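Local coordinates for uncharacterized protein (Bacteroides uniformis, PDB 4JPQ) that is of unknown function but probably binds carbohydrate through a beta domain of the family 9 type, at residues S95-D100 and D175-K180; R101-E106 and F167-G172; Q129-M134 and V163-Q168. One frame throughout, in Å; residues are numbered along the deposited sequence.

Contact 1: residues S95-D100 and D175-K180; sequences SPEGDD and DGKTMK. With SO4 (sulfate ion), chain F.
Met-179, present as selenomethionine, lays its side chain against Pro-96. Its CG stands anti to the carbonyl carbon (chi1 -59°), and beyond it the extended chain brings SE against Pro-96 CA and CB, 3.6 Å from the latter; the terminal CE lies 3.8 Å from Pro-96 CB. A long, unbranched thioether suits this place because it can lie along the CA-CB side of the buried proline. Nearer the backbone, Met-179 CB rests 3.6 Å from Ser-95 O.

Beside this apolar pair two backbone bonds join Ser-95 and Lys-180, Ser-95 N to Lys-180 O at 2.8 Å and Lys-180 N to Ser-95 O at 3.2 Å, both nearly straight. They make an antiparallel hydrogen-bonded pair where strand 89-95 ends against strand 178-186, both inner strands of the beta architecture of this carbohydrate-binding family 9 domain. Pro-96 lacks an N-H for continuing strand pairing, which suits the start of the loop that follows. Ser-95 OG hydrogen-bonds to Arg-101 O, tying the end of the strand to the far end of that loop.

Further along the segment, Lys-177 reaches a sulfate ion, probably from the crystallisation liquor, through a weak bond from NZ to O1 of 3.2 Å. Its chain bends only at its end (chi4 -47°). Glu-97 OE1 approaches Lys-177 CE at 4.2 Å, while the opposite charges themselves stay apart, with OE1 4.9 Å from Lys-177 NZ. An alanine in place of Lys-177 would probably leave the Glu-97 carboxylate without this neighbouring positive charge and take away the weak ammonium bond to the sulfate.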
# COMPACT_ATOMS: atom_id res chain seq x y z
N SER A 95 2.22 -5.80 -9.73
CA SER A 95 2.40 -6.01 -11.18
C SER A 95 1.10 -6.69 -11.61
O SER A 95 0.82 -7.81 -11.18
CB SER A 95 3.62 -6.90 -11.48
OG SER A 95 3.69 -7.26 -12.86
N PRO A 96 0.32 -6.05 -12.49
CA PRO A 96 -1.00 -6.59 -12.79
C PRO A 96 -1.19 -7.52 -13.99
O PRO A 96 -2.29 -8.10 -14.09
CB PRO A 96 -1.79 -5.31 -13.04
CG PRO A 96 -0.80 -4.48 -13.81
CD PRO A 96 0.58 -4.88 -13.35
N GLU A 97 -0.19 -7.69 -14.86
CA GLU A 97 -0.39 -8.48 -16.09
C GLU A 97 0.65 -9.58 -16.30
O GLU A 97 0.73 -10.13 -17.40
CB GLU A 97 -0.38 -7.51 -17.31
CG GLU A 97 -1.48 -7.68 -18.38
CD GLU A 97 -2.71 -6.80 -18.11
OE1 GLU A 97 -3.57 -7.18 -17.28
OE2 GLU A 97 -2.84 -5.73 -18.76
N GLY A 98 1.43 -9.92 -15.28
CA GLY A 98 2.50 -10.90 -15.41
C GLY A 98 3.67 -10.50 -16.32
O GLY A 98 4.41 -11.38 -16.78
N ASP A 99 3.81 -9.20 -16.62
CA ASP A 99 4.94 -8.66 -17.40
C ASP A 99 5.86 -8.03 -16.36
O ASP A 99 5.56 -8.06 -15.15
CB ASP A 99 4.50 -7.69 -18.51
CG ASP A 99 3.90 -6.38 -17.99
OD1 ASP A 99 3.20 -6.39 -16.94
OD2 ASP A 99 4.10 -5.35 -18.66
N ASP A 100 6.98 -7.46 -16.80
CA ASP A 100 7.96 -6.87 -15.87
C ASP A 100 7.60 -5.52 -15.28
O ASP A 100 8.22 -5.10 -14.30
CB ASP A 100 9.35 -6.83 -16.50
CG ASP A 100 9.91 -8.23 -16.78
OD1 ASP A 100 9.35 -9.24 -16.28
OD2 ASP A 100 10.92 -8.31 -17.50
N ASP A 175 -12.04 -9.13 -11.96
CA ASP A 175 -12.71 -10.43 -11.78
C ASP A 175 -11.87 -11.61 -12.26
O ASP A 175 -11.55 -11.71 -13.46
CB ASP A 175 -14.07 -10.45 -12.51
CG ASP A 175 -15.12 -9.58 -11.83
OD1 ASP A 175 -15.42 -9.84 -10.66
OD2 ASP A 175 -15.66 -8.66 -12.47
N GLY A 176 -11.46 -12.47 -11.31
CA GLY A 176 -10.70 -13.67 -11.62
C GLY A 176 -9.24 -13.53 -12.04
O GLY A 176 -8.64 -14.53 -12.44
N LYS A 177 -8.66 -12.32 -11.98
CA LYS A 177 -7.25 -12.13 -12.35
C LYS A 177 -6.34 -12.57 -11.23
O LYS A 177 -6.77 -12.67 -10.08
CB LYS A 177 -6.91 -10.67 -12.72
CG LYS A 177 -7.52 -10.24 -14.05
CD LYS A 177 -6.73 -9.12 -14.71
CE LYS A 177 -7.31 -8.65 -16.03
NZ LYS A 177 -7.70 -9.75 -16.96
N THR A 178 -5.10 -12.90 -11.59
CA THR A 178 -4.05 -13.26 -10.64
C THR A 178 -2.93 -12.23 -10.83
O THR A 178 -2.34 -12.17 -11.91
CB THR A 178 -3.53 -14.69 -10.83
OG1 THR A 178 -4.62 -15.63 -10.76
CG2 THR A 178 -2.52 -15.04 -9.75
N MSE A 179 -2.67 -11.41 -9.80
CA MSE A 179 -1.61 -10.40 -9.82
C MSE A 179 -0.57 -10.77 -8.80
O MSE A 179 -0.80 -11.63 -7.95
CB MSE A 179 -2.13 -9.02 -9.48
CG MSE A 179 -3.22 -8.58 -10.45
SE MSE A 179 -3.57 -6.65 -10.22
CE MSE A 179 -5.06 -6.53 -11.50
N LYS A 180 0.59 -10.12 -8.91
CA LYS A 180 1.69 -10.30 -7.98
C LYS A 180 2.00 -8.96 -7.29
O LYS A 180 2.03 -7.92 -7.92
CB LYS A 180 2.91 -10.87 -8.70
CG LYS A 180 2.60 -12.20 -9.40
CD LYS A 180 3.77 -13.16 -9.42
CE LYS A 180 3.97 -13.82 -8.05
NZ LYS A 180 5.24 -14.59 -8.00
S SO4 F . -8.63 -6.89 -19.04
O1 SO4 F . -7.22 -7.34 -18.96
O2 SO4 F . -8.69 -5.63 -19.83
O3 SO4 F . -9.48 -7.89 -19.71
O4 SO4 F . -9.16 -6.67 -17.68

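Contact 2: residues R101-E106 and F167-G172; sequences RYYNFE and FQHSVG. With SO4 (sulfate ion), chain F.
Tyr-103 reaches from strand 102-108 into the loop 167-172, where its ring joins those of Phe-167 and His-169 in an aromatic cluster at the surface of the beta domain. It has the most surface buried here. Its CG is anti to the carbonyl carbon (chi1 -63°), and the rigid ring carries the hydroxyl across to the loop backbone. Gln-168 N donates to Tyr-103 OH at 2.8 Å, arriving at the edge of the ring near its plane. His-169 ND1 lies 2.7 Å from Tyr-103 OH, again at the ring edge, and either atom could hold the proton of that bond. Tyrosine suits the place because one hydroxyl can serve two loop residues while the ring supplies apolar surface.

That ring sends its edge toward the face of Phe-167 in an offset edge-to-face pair, centroids 5.7 Å apart and planes at 70°, with Tyr-103 CE2 3.8 Å from Phe-167 CD1. Against His-169 it meets rim to rim instead, neither ring lying over the other.

Arg-101 and Gln-168 cross at about a right angle. The arginine chain, extended from CG to NE, places its methylene CD 3.6 Å from Gln-168 OE1, so the aliphatic part does much of the touching. Arg-101 NH1 makes a long, weak ion pair with Glu-122, and Gln-168 NE2 makes a weak bond to Gly-117 O. A long arginine suits this partly exposed place, since its carbon chain can lie against the loop residues. Nearer the backbone, Arg-101 CB meets the edge of the imidazole, 3.8 Å from His-169 CE1.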
# COMPACT_ATOMS: atom_id res chain seq x y z
N ARG A 101 6.62 -4.83 -15.86
CA ARG A 101 6.18 -3.55 -15.32
C ARG A 101 5.41 -3.76 -14.02
O ARG A 101 4.63 -4.72 -13.88
CB ARG A 101 5.29 -2.80 -16.30
CG ARG A 101 5.99 -2.29 -17.55
CD ARG A 101 4.99 -1.34 -18.25
NE ARG A 101 5.16 -1.12 -19.70
CZ ARG A 101 5.78 -0.08 -20.29
NH1 ARG A 101 6.38 0.91 -19.60
NH2 ARG A 101 5.82 -0.04 -21.63
N TYR A 102 5.65 -2.86 -13.06
CA TYR A 102 4.95 -2.87 -11.76
C TYR A 102 4.70 -1.44 -11.32
O TYR A 102 5.27 -0.49 -11.89
CB TYR A 102 5.74 -3.63 -10.67
CG TYR A 102 6.96 -2.90 -10.17
CD1 TYR A 102 8.17 -2.94 -10.89
CD2 TYR A 102 6.92 -2.15 -8.99
CE1 TYR A 102 9.30 -2.24 -10.44
CE2 TYR A 102 8.03 -1.44 -8.54
CZ TYR A 102 9.22 -1.50 -9.26
OH TYR A 102 10.30 -0.81 -8.80
N TYR A 103 3.86 -1.32 -10.29
CA TYR A 103 3.47 -0.05 -9.70
C TYR A 103 3.73 -0.06 -8.21
O TYR A 103 3.69 -1.11 -7.58
CB TYR A 103 1.98 0.17 -9.90
CG TYR A 103 1.56 0.27 -11.34
CD1 TYR A 103 1.26 -0.86 -12.09
CD2 TYR A 103 1.44 1.52 -11.96
CE1 TYR A 103 0.84 -0.76 -13.42
CE2 TYR A 103 1.03 1.64 -13.28
CZ TYR A 103 0.73 0.50 -14.01
OH TYR A 103 0.31 0.61 -15.31
N ASN A 104 4.01 1.12 -7.65
CA ASN A 104 4.18 1.29 -6.21
C ASN A 104 3.30 2.45 -5.74
O ASN A 104 3.41 3.56 -6.26
CB ASN A 104 5.64 1.49 -5.78
CG ASN A 104 6.32 2.64 -6.49
OD1 ASN A 104 6.30 2.69 -7.70
ND2 ASN A 104 6.90 3.56 -5.74
N PHE A 105 2.41 2.15 -4.80
CA PHE A 105 1.50 3.12 -4.21
C PHE A 105 1.99 3.31 -2.79
O PHE A 105 1.84 2.41 -1.97
CB PHE A 105 0.06 2.58 -4.20
CG PHE A 105 -0.50 2.34 -5.57
CD1 PHE A 105 -0.24 1.16 -6.24
CD2 PHE A 105 -1.32 3.29 -6.17
CE1 PHE A 105 -0.77 0.92 -7.49
CE2 PHE A 105 -1.85 3.06 -7.44
CZ PHE A 105 -1.57 1.88 -8.09
N GLU A 106 2.61 4.46 -2.51
CA GLU A 106 3.14 4.77 -1.19
C GLU A 106 2.33 5.94 -0.66
O GLU A 106 2.20 6.95 -1.35
CB GLU A 106 4.63 5.10 -1.29
CG GLU A 106 5.45 4.01 -1.98
CD GLU A 106 6.95 4.26 -2.01
OE1 GLU A 106 7.46 5.10 -1.26
OE2 GLU A 106 7.64 3.59 -2.81
N PHE A 167 -1.81 3.20 -14.88
CA PHE A 167 -1.66 4.17 -15.99
C PHE A 167 -0.83 3.77 -17.20
O PHE A 167 -0.93 4.43 -18.24
CB PHE A 167 -1.27 5.57 -15.46
CG PHE A 167 0.12 5.68 -14.88
CD1 PHE A 167 0.36 5.38 -13.54
CD2 PHE A 167 1.17 6.16 -15.65
CE1 PHE A 167 1.64 5.50 -13.01
CE2 PHE A 167 2.45 6.30 -15.12
CZ PHE A 167 2.68 5.96 -13.79
N GLN A 168 -0.01 2.73 -17.05
CA GLN A 168 0.77 2.17 -18.16
C GLN A 168 0.13 0.89 -18.75
O GLN A 168 0.78 0.21 -19.55
CB GLN A 168 2.20 1.86 -17.70
CG GLN A 168 2.99 3.06 -17.21
CD GLN A 168 4.37 2.68 -16.68
OE1 GLN A 168 4.57 1.58 -16.16
NE2 GLN A 168 5.32 3.60 -16.80
N HIS A 169 -1.12 0.58 -18.40
CA HIS A 169 -1.86 -0.61 -18.90
C HIS A 169 -3.32 -0.30 -19.23
O HIS A 169 -3.84 0.75 -18.85
CB HIS A 169 -1.83 -1.73 -17.84
CG HIS A 169 -0.47 -2.28 -17.56
ND1 HIS A 169 0.41 -1.69 -16.68
CD2 HIS A 169 0.17 -3.37 -18.04
CE1 HIS A 169 1.53 -2.38 -16.64
NE2 HIS A 169 1.41 -3.41 -17.46
N SER A 170 -3.95 -1.24 -19.94
CA SER A 170 -5.38 -1.17 -20.28
C SER A 170 -6.06 -2.31 -19.54
O SER A 170 -6.57 -3.24 -20.16
CB SER A 170 -5.58 -1.27 -21.79
OG SER A 170 -5.04 -0.14 -22.43
N VAL A 171 -6.05 -2.24 -18.22
CA VAL A 171 -6.64 -3.28 -17.37
C VAL A 171 -8.14 -2.97 -17.33
O VAL A 171 -8.55 -1.86 -16.98
CB VAL A 171 -6.02 -3.33 -15.95
CG1 VAL A 171 -6.52 -4.55 -15.18
CG2 VAL A 171 -4.50 -3.42 -16.03
N GLY A 172 -8.95 -3.96 -17.71
CA GLY A 172 -10.40 -3.81 -17.81
C GLY A 172 -11.15 -4.09 -16.52
O GLY A 172 -11.78 -3.19 -15.97
S SO4 F . -8.63 -6.89 -19.04
O1 SO4 F . -7.22 -7.34 -18.96
O2 SO4 F . -8.69 -5.63 -19.83
O3 SO4 F . -9.48 -7.89 -19.71
O4 SO4 F . -9.16 -6.67 -17.68

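Contact 3: residues Q129-M134 and V163-Q168; sequences QEVLGM and VSAFFQ. With SO4 (sulfate ion), chain E.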
# COMPACT_ATOMS: atom_id res chain seq x y z
N GLN A 129 -1.37 14.11 -12.11
CA GLN A 129 -2.41 14.63 -11.20
C GLN A 129 -3.74 13.93 -11.43
O GLN A 129 -4.40 13.56 -10.45
CB GLN A 129 -2.61 16.17 -11.38
CG GLN A 129 -1.49 17.07 -10.87
CD GLN A 129 -1.17 16.89 -9.39
OE1 GLN A 129 -2.02 16.48 -8.59
NE2 GLN A 129 0.07 17.19 -9.01
N GLU A 130 -4.10 13.74 -12.70
CA GLU A 130 -5.32 13.02 -13.12
C GLU A 130 -5.36 11.62 -12.48
O GLU A 130 -6.37 11.23 -11.88
CB GLU A 130 -5.37 12.95 -14.67
CG GLU A 130 -6.62 12.34 -15.30
CD GLU A 130 -7.88 13.20 -15.18
OE1 GLU A 130 -7.79 14.45 -15.13
OE2 GLU A 130 -8.99 12.61 -15.16
N VAL A 131 -4.23 10.90 -12.57
CA VAL A 131 -4.10 9.54 -12.03
C VAL A 131 -4.06 9.54 -10.49
O VAL A 131 -4.66 8.67 -9.86
CB VAL A 131 -2.85 8.82 -12.60
CG1 VAL A 131 -2.67 7.43 -11.97
CG2 VAL A 131 -2.95 8.69 -14.12
N LEU A 132 -3.35 10.50 -9.89
CA LEU A 132 -3.34 10.66 -8.42
C LEU A 132 -4.76 10.93 -7.93
O LEU A 132 -5.17 10.38 -6.89
CB LEU A 132 -2.42 11.79 -7.99
CG LEU A 132 -0.93 11.52 -8.19
CD1 LEU A 132 -0.15 12.84 -8.21
CD2 LEU A 132 -0.40 10.56 -7.12
N GLY A 133 -5.50 11.76 -8.70
CA GLY A 133 -6.90 12.09 -8.46
C GLY A 133 -7.85 10.90 -8.52
O GLY A 133 -8.89 10.93 -7.88
N MSE A 134 -7.50 9.87 -9.29
CA MSE A 134 -8.30 8.64 -9.36
C MSE A 134 -8.28 7.84 -8.07
O MSE A 134 -9.28 7.22 -7.71
CB MSE A 134 -7.81 7.69 -10.47
CG MSE A 134 -8.16 8.13 -11.88
SE MSE A 134 -7.08 7.05 -13.13
CE MSE A 134 -7.43 8.22 -14.67
N VAL A 163 -9.05 0.49 -11.41
CA VAL A 163 -8.32 -0.27 -12.43
C VAL A 163 -7.62 0.68 -13.45
O VAL A 163 -6.52 0.39 -13.93
CB VAL A 163 -9.29 -1.29 -13.07
CG1 VAL A 163 -10.29 -0.62 -14.02
CG2 VAL A 163 -8.53 -2.38 -13.76
N SER A 164 -8.24 1.83 -13.74
CA SER A 164 -7.67 2.88 -14.60
C SER A 164 -6.40 3.53 -14.05
O SER A 164 -5.63 4.09 -14.82
CB SER A 164 -8.70 3.98 -14.87
OG SER A 164 -9.18 4.53 -13.66
N ALA A 165 -6.18 3.47 -12.73
CA ALA A 165 -4.93 4.00 -12.12
C ALA A 165 -3.68 3.21 -12.50
O ALA A 165 -2.58 3.68 -12.23
CB ALA A 165 -5.04 4.09 -10.62
N PHE A 166 -3.82 2.02 -13.09
CA PHE A 166 -2.67 1.31 -13.66
C PHE A 166 -2.38 2.01 -15.00
O PHE A 166 -2.62 1.47 -16.09
CB PHE A 166 -2.97 -0.18 -13.82
CG PHE A 166 -3.19 -0.91 -12.52
CD1 PHE A 166 -2.22 -0.87 -11.53
CD2 PHE A 166 -4.31 -1.69 -12.33
CE1 PHE A 166 -2.40 -1.56 -10.33
CE2 PHE A 166 -4.49 -2.41 -11.15
CZ PHE A 166 -3.54 -2.33 -10.14
N PHE A 167 -1.81 3.20 -14.88
CA PHE A 167 -1.66 4.17 -15.99
C PHE A 167 -0.83 3.77 -17.20
O PHE A 167 -0.93 4.43 -18.24
CB PHE A 167 -1.27 5.57 -15.46
CG PHE A 167 0.12 5.68 -14.88
CD1 PHE A 167 0.36 5.38 -13.54
CD2 PHE A 167 1.17 6.16 -15.65
CE1 PHE A 167 1.64 5.50 -13.01
CE2 PHE A 167 2.45 6.30 -15.12
CZ PHE A 167 2.68 5.96 -13.79
N GLN A 168 -0.01 2.73 -17.05
CA GLN A 168 0.77 2.17 -18.16
C GLN A 168 0.13 0.89 -18.75
O GLN A 168 0.78 0.21 -19.55
CB GLN A 168 2.20 1.86 -17.70
CG GLN A 168 2.99 3.06 -17.21
CD GLN A 168 4.37 2.68 -16.68
OE1 GLN A 168 4.57 1.58 -16.16
NE2 GLN A 168 5.32 3.60 -16.80
S SO4 E . 1.10 16.26 -14.47
O1 SO4 E . 2.17 16.83 -13.60
O2 SO4 E . 0.46 17.33 -15.28
O3 SO4 E . 1.70 15.19 -15.32
O4 SO4 E . 0.03 15.71 -13.63
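Val-131 turns both branches to the facing segment: its CG1, anti to the backbone N (chi1 177°), meets Ala-165 and the Phe-167 ring, and its CG2, anti to the carbonyl carbon, meets Phe-167 CB. The Phe-167 ring carbon CG stands between its own backbone N and carbonyl carbon (chi1 69°), the crowded position, and the ring's CD1 lies 4.0 Å from Val-131 CG1. Val-131 CG2 lies 3.8 Å from Phe-167 CB, the two side chains crossing at about a right angle. CG1 of the valine also comes 3.8 Å from Ala-165 O and 4.3 Å from Ala-165 CB. A beta-branched valine suits this buried place because it fills two directions at once, and the small alanine opposite lets the backbones draw near.

One turn further along the helix, Met-134, a selenomethionine, points the same way. Its chain is extended beyond CG and brings SE to 3.3 Å from Ser-164 OG and 4.4 Å from Ala-165 CB. The flexible thioether thus lies against Ser-164 and Ala-165.

At the helix start, Gln-129 N donates to sulfate O4 at 2.6 Å in a nearly straight bond (174°), an anion position consistent with the partial positive charge of a helix N-terminus. The whole is a short helix packed on Ser-164, Ala-165 and Phe-167, the last two flanking Phe-166, the centre of an inverse gamma turn, in a loop leaving strand 152-162 of the family 9 beta domain.

The long loop between strands 152-162 and 178-186 connects the three contacts. Contacts 2 and 3 both use Phe-167 and lie about 8 Å apart, centre to centre; Tyr-103 OH also comes 3.2 Å from Phe-166 O, a probable hydrogen bond linking them. Contacts 1 and 2, with centres about 10 Å apart, meet through Ser-95 OG and Arg-101 O and at His-169, whose NE2 packs 3.5 Å from Asp-99 OD1. They also share one sulfate, bound by Gly-172 N and Ser-173 N and weakly by Lys-177 NZ. Contact 3, about 17 Å from contact 1 between centres, has its own sulfate. Neither ion identifies a carbohydrate site.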